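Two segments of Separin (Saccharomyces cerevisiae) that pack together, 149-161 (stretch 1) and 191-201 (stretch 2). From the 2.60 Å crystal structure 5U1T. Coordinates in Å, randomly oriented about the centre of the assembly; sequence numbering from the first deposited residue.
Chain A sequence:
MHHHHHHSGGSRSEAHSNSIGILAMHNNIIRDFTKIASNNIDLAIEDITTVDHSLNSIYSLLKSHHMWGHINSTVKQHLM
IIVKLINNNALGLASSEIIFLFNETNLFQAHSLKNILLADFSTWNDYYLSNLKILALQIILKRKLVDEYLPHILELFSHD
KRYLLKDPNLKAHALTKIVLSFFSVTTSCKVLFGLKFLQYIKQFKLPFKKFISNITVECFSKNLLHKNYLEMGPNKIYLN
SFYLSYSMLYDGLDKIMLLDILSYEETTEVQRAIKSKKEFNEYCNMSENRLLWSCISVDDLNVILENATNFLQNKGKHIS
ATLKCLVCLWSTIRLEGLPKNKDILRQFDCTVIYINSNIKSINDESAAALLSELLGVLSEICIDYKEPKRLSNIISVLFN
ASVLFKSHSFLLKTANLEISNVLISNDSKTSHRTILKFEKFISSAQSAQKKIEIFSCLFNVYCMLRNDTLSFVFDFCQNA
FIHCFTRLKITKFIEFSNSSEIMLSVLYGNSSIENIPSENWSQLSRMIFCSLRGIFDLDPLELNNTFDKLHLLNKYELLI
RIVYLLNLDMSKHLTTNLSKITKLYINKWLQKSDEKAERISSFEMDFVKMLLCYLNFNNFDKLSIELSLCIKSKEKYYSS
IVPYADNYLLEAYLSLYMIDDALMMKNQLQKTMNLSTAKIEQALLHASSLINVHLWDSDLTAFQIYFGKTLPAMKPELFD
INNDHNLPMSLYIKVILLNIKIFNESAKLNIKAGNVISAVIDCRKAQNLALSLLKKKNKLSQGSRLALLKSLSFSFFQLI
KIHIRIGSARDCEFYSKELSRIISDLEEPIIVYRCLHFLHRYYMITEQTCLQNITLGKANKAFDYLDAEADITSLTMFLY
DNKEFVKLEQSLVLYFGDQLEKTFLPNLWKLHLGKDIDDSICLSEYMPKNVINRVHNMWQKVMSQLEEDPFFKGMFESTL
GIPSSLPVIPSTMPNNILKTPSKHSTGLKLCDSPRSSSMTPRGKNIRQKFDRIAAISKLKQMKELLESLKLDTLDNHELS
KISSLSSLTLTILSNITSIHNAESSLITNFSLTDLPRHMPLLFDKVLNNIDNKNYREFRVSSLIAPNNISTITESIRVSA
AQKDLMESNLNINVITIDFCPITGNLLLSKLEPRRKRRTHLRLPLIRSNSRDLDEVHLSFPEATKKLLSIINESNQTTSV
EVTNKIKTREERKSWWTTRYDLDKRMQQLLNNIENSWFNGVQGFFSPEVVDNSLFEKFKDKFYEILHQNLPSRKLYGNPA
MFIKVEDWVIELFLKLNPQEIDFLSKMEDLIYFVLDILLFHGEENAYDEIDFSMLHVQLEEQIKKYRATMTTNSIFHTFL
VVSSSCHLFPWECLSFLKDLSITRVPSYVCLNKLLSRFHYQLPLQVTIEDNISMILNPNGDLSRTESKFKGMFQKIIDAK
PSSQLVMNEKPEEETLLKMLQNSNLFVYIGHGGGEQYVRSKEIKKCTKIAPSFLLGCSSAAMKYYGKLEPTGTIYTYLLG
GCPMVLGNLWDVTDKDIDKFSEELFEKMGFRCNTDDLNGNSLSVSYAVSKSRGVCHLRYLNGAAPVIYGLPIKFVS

Stretch 1 (149-161) YLPHILELFSHDK
Stretch 2 (191-201) VLFGLKFLQYI

Two helices run side by side in roughly the same direction, held by an apolar cluster toward the N-terminal side of the two stretches and a lysine-centred polar network toward their C-terminal side. Helix 149-158 and helix 191-201 have axes 11.4 Å apart at closest approach and cross at 31°, a spacing wide enough for large side chains to fill the gap. The register is set by Leu154 CA to Leu192 CA at 8.1 Å and, one turn on, Phe157 CA to Lys196 CA at 7.8 Å. Stretch 1 leaves helical phi/psi at His159 (-106/45), which also occupies the N-cap position of the next helix, beginning at Asp160.

Phe193 (chi1 m, chi2 88°) is the apolar hub. Its CA-to-CB bond points sideways, but the ring reaches across: CE1 lies 3.8 Å from Leu154 CD2 and 4.1 Å from Leu150 CD1, the latter at the ring edge, while CZ lies 3.9 Å from Ile153 CG2. Leu150 is t,p and Ile153 m,t. Beside this cluster, Leu154 and Leu192, both m,t, meet through their CD1 atoms at 4.0 Å.

Phe157 (m, chi2 -74°) marks the transition. Its CD1 sits 4.1 Å from Lys196 CG, so the aliphatic part of the lysine packs on it, and its CE1 is 3.9 Å from Tyr200 CE2.

Lys196 (t,p,p,t) then curls its amine into a buried pocket of oxygens. NZ forms a very short salt bridge to Asp160 OD2 (2.4 Å), a weak hydrogen bond to Phe157 O (3.3 Å) and another bond to Gln199 OE1 (3.0 Å) on its own helix. Asp160 (chi1 p) points toward stretch 2, and its OD2 also accepts from Tyr200 OH at 3.3 Å. One carboxylate oxygen thus answers both the buried charge and the tyrosine hydroxyl.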

# COMPACT_ATOMS: atom_id res chain seq x y z
N TYR A 149 -21.07 -52.39 -50.26
CA TYR A 149 -20.87 -50.99 -49.90
C TYR A 149 -21.79 -50.07 -50.66
O TYR A 149 -21.79 -48.86 -50.42
CB TYR A 149 -19.42 -50.60 -50.15
CG TYR A 149 -18.53 -50.72 -48.94
CD1 TYR A 149 -17.86 -51.90 -48.67
CD2 TYR A 149 -18.35 -49.65 -48.08
CE1 TYR A 149 -17.05 -52.02 -47.57
CE2 TYR A 149 -17.52 -49.76 -46.98
CZ TYR A 149 -16.87 -50.95 -46.73
OH TYR A 149 -16.05 -51.09 -45.63
N LEU A 150 -22.57 -50.64 -51.57
CA LEU A 150 -23.23 -49.86 -52.62
C LEU A 150 -24.04 -48.65 -52.12
O LEU A 150 -23.81 -47.55 -52.60
CB LEU A 150 -24.11 -50.77 -53.48
CG LEU A 150 -24.98 -50.01 -54.50
CD1 LEU A 150 -24.12 -49.17 -55.45
CD2 LEU A 150 -25.84 -50.97 -55.26
N PRO A 151 -24.97 -48.85 -51.17
CA PRO A 151 -25.71 -47.66 -50.71
C PRO A 151 -24.83 -46.58 -50.06
O PRO A 151 -25.16 -45.40 -50.12
CB PRO A 151 -26.70 -48.22 -49.69
CG PRO A 151 -26.04 -49.47 -49.20
CD PRO A 151 -25.34 -50.04 -50.40
N HIS A 152 -23.72 -46.98 -49.46
CA HIS A 152 -22.82 -45.98 -48.89
C HIS A 152 -22.01 -45.26 -49.95
O HIS A 152 -21.72 -44.07 -49.82
CB HIS A 152 -21.89 -46.64 -47.89
CG HIS A 152 -22.60 -47.45 -46.86
ND1 HIS A 152 -23.70 -46.97 -46.19
CD2 HIS A 152 -22.38 -48.70 -46.40
CE1 HIS A 152 -24.14 -47.89 -45.35
NE2 HIS A 152 -23.35 -48.95 -45.45
N ILE A 153 -21.63 -45.98 -50.99
CA ILE A 153 -20.85 -45.38 -52.05
C ILE A 153 -21.75 -44.44 -52.83
O ILE A 153 -21.33 -43.36 -53.24
CB ILE A 153 -20.23 -46.45 -52.94
CG1 ILE A 153 -19.01 -47.02 -52.23
CG2 ILE A 153 -19.80 -45.87 -54.26
CD1 ILE A 153 -18.68 -48.39 -52.67
N LEU A 154 -23.00 -44.84 -53.00
CA LEU A 154 -23.97 -43.96 -53.64
C LEU A 154 -24.21 -42.72 -52.77
O LEU A 154 -24.14 -41.61 -53.28
CB LEU A 154 -25.28 -44.70 -53.91
CG LEU A 154 -25.18 -45.79 -54.99
CD1 LEU A 154 -26.52 -46.48 -55.25
CD2 LEU A 154 -24.60 -45.25 -56.30
N GLU A 155 -24.44 -42.91 -51.47
CA GLU A 155 -24.68 -41.79 -50.53
C GLU A 155 -23.54 -40.77 -50.55
O GLU A 155 -23.76 -39.55 -50.62
CB GLU A 155 -24.90 -42.34 -49.11
CG GLU A 155 -24.64 -41.33 -47.98
CD GLU A 155 -25.71 -40.24 -47.85
OE1 GLU A 155 -25.53 -39.33 -47.00
OE2 GLU A 155 -26.72 -40.29 -48.60
N LEU A 156 -22.32 -41.29 -50.48
CA LEU A 156 -21.10 -40.54 -50.68
C LEU A 156 -21.17 -39.64 -51.91
O LEU A 156 -21.09 -38.42 -51.81
CB LEU A 156 -19.92 -41.50 -50.83
CG LEU A 156 -18.59 -40.89 -51.23
CD1 LEU A 156 -18.15 -40.04 -50.08
CD2 LEU A 156 -17.56 -41.96 -51.56
N PHE A 157 -21.32 -40.26 -53.07
CA PHE A 157 -21.23 -39.54 -54.32
C PHE A 157 -22.48 -38.72 -54.57
O PHE A 157 -22.41 -37.67 -55.21
CB PHE A 157 -20.93 -40.50 -55.46
CG PHE A 157 -19.46 -40.84 -55.57
CD1 PHE A 157 -18.55 -39.91 -56.08
CD2 PHE A 157 -18.98 -42.08 -55.18
CE1 PHE A 157 -17.20 -40.22 -56.19
CE2 PHE A 157 -17.63 -42.38 -55.30
CZ PHE A 157 -16.74 -41.46 -55.80
N SER A 158 -23.62 -39.16 -54.04
CA SER A 158 -24.83 -38.35 -54.04
C SER A 158 -24.54 -36.96 -53.48
O SER A 158 -24.86 -35.95 -54.10
CB SER A 158 -25.96 -39.02 -53.24
OG SER A 158 -27.15 -38.23 -53.21
N HIS A 159 -23.91 -36.92 -52.31
CA HIS A 159 -23.53 -35.66 -51.67
C HIS A 159 -22.03 -35.40 -51.78
O HIS A 159 -21.40 -35.01 -50.80
CB HIS A 159 -23.93 -35.66 -50.21
CG HIS A 159 -25.40 -35.80 -49.99
ND1 HIS A 159 -25.99 -37.00 -49.63
CD2 HIS A 159 -26.41 -34.91 -50.11
CE1 HIS A 159 -27.29 -36.83 -49.52
NE2 HIS A 159 -27.57 -35.57 -49.81
N ASP A 160 -21.48 -35.62 -52.97
CA ASP A 160 -20.07 -35.36 -53.27
C ASP A 160 -19.63 -33.93 -52.92
O ASP A 160 -18.47 -33.72 -52.56
CB ASP A 160 -19.80 -35.62 -54.75
CG ASP A 160 -20.74 -34.86 -55.66
OD1 ASP A 160 -21.48 -33.98 -55.18
OD2 ASP A 160 -20.74 -35.15 -56.87
N LYS A 161 -20.54 -32.96 -53.03
CA LYS A 161 -20.24 -31.57 -52.69
C LYS A 161 -19.77 -31.44 -51.25
O LYS A 161 -18.95 -30.58 -50.91
CB LYS A 161 -21.46 -30.69 -52.92
CG LYS A 161 -21.51 -30.09 -54.29
CD LYS A 161 -22.92 -30.02 -54.83
CE LYS A 161 -23.51 -28.63 -54.69
NZ LYS A 161 -24.75 -28.49 -55.54
N VAL A 191 -25.92 -46.78 -64.38
CA VAL A 191 -26.36 -45.45 -64.79
C VAL A 191 -25.89 -44.36 -63.83
O VAL A 191 -25.33 -43.35 -64.25
CB VAL A 191 -27.90 -45.38 -64.93
CG1 VAL A 191 -28.57 -46.16 -63.81
CG2 VAL A 191 -28.38 -43.94 -64.92
N LEU A 192 -26.11 -44.57 -62.53
CA LEU A 192 -25.74 -43.60 -61.50
C LEU A 192 -24.26 -43.26 -61.53
O LEU A 192 -23.87 -42.08 -61.50
CB LEU A 192 -26.12 -44.12 -60.12
CG LEU A 192 -27.62 -44.13 -59.87
CD1 LEU A 192 -27.93 -44.58 -58.45
CD2 LEU A 192 -28.20 -42.76 -60.15
N PHE A 193 -23.43 -44.29 -61.61
CA PHE A 193 -22.00 -44.10 -61.78
C PHE A 193 -21.68 -43.40 -63.09
O PHE A 193 -20.94 -42.40 -63.09
CB PHE A 193 -21.28 -45.44 -61.69
CG PHE A 193 -21.23 -46.00 -60.30
CD1 PHE A 193 -22.26 -46.79 -59.82
CD2 PHE A 193 -20.17 -45.71 -59.46
CE1 PHE A 193 -22.22 -47.30 -58.52
CE2 PHE A 193 -20.13 -46.22 -58.16
CZ PHE A 193 -21.16 -47.01 -57.70
N GLY A 194 -22.23 -43.91 -64.20
CA GLY A 194 -22.12 -43.25 -65.49
C GLY A 194 -22.39 -41.75 -65.43
O GLY A 194 -21.55 -40.95 -65.83
N LEU A 195 -23.56 -41.38 -64.92
CA LEU A 195 -23.93 -39.98 -64.77
C LEU A 195 -22.87 -39.18 -64.02
O LEU A 195 -22.50 -38.07 -64.44
CB LEU A 195 -25.28 -39.87 -64.04
CG LEU A 195 -26.55 -40.25 -64.80
CD1 LEU A 195 -27.68 -40.58 -63.84
CD2 LEU A 195 -26.97 -39.13 -65.72
N LYS A 196 -22.39 -39.73 -62.90
CA LYS A 196 -21.40 -39.05 -62.08
C LYS A 196 -20.07 -38.89 -62.82
O LYS A 196 -19.43 -37.83 -62.74
CB LYS A 196 -21.17 -39.80 -60.77
CG LYS A 196 -20.16 -39.13 -59.82
CD LYS A 196 -20.61 -37.73 -59.45
CE LYS A 196 -21.91 -37.75 -58.67
NZ LYS A 196 -22.31 -36.39 -58.21
N PHE A 197 -19.66 -39.95 -63.53
CA PHE A 197 -18.39 -39.97 -64.25
C PHE A 197 -18.35 -38.96 -65.39
O PHE A 197 -17.33 -38.29 -65.61
CB PHE A 197 -18.11 -41.38 -64.80
CG PHE A 197 -17.08 -41.41 -65.90
CD1 PHE A 197 -15.72 -41.40 -65.59
CD2 PHE A 197 -17.45 -41.47 -67.23
CE1 PHE A 197 -14.77 -41.43 -66.60
CE2 PHE A 197 -16.51 -41.50 -68.24
CZ PHE A 197 -15.16 -41.49 -67.92
N LEU A 198 -19.45 -38.87 -66.14
CA LEU A 198 -19.57 -37.86 -67.19
C LEU A 198 -19.49 -36.47 -66.56
O LEU A 198 -18.75 -35.61 -67.03
CB LEU A 198 -20.86 -38.02 -68.00
CG LEU A 198 -20.99 -39.32 -68.80
CD1 LEU A 198 -22.25 -39.35 -69.66
CD2 LEU A 198 -19.75 -39.54 -69.66
N GLN A 199 -20.26 -36.28 -65.50
CA GLN A 199 -20.27 -35.01 -64.78
C GLN A 199 -18.86 -34.59 -64.37
O GLN A 199 -18.46 -33.46 -64.61
CB GLN A 199 -21.18 -35.10 -63.55
CG GLN A 199 -21.08 -33.90 -62.61
CD GLN A 199 -21.50 -34.25 -61.19
OE1 GLN A 199 -22.18 -35.26 -60.95
NE2 GLN A 199 -21.09 -33.43 -60.23
N TYR A 200 -18.09 -35.51 -63.79
CA TYR A 200 -16.76 -35.17 -63.28
C TYR A 200 -15.83 -34.76 -64.41
O TYR A 200 -15.13 -33.75 -64.32
CB TYR A 200 -16.14 -36.33 -62.48
CG TYR A 200 -16.60 -36.42 -61.03
CD1 TYR A 200 -17.48 -35.49 -60.50
CD2 TYR A 200 -16.14 -37.43 -60.20
CE1 TYR A 200 -17.90 -35.57 -59.19
CE2 TYR A 200 -16.55 -37.52 -58.88
CZ TYR A 200 -17.43 -36.58 -58.38
OH TYR A 200 -17.85 -36.66 -57.07
N ILE A 201 -15.83 -35.55 -65.48
CA ILE A 201 -14.98 -35.30 -66.64
C ILE A 201 -15.25 -33.93 -67.28
O ILE A 201 -14.32 -33.26 -67.76
CB ILE A 201 -15.15 -36.43 -67.67
CG1 ILE A 201 -14.29 -37.63 -67.25
CG2 ILE A 201 -14.78 -35.96 -69.06
CD1 ILE A 201 -13.81 -38.48 -68.39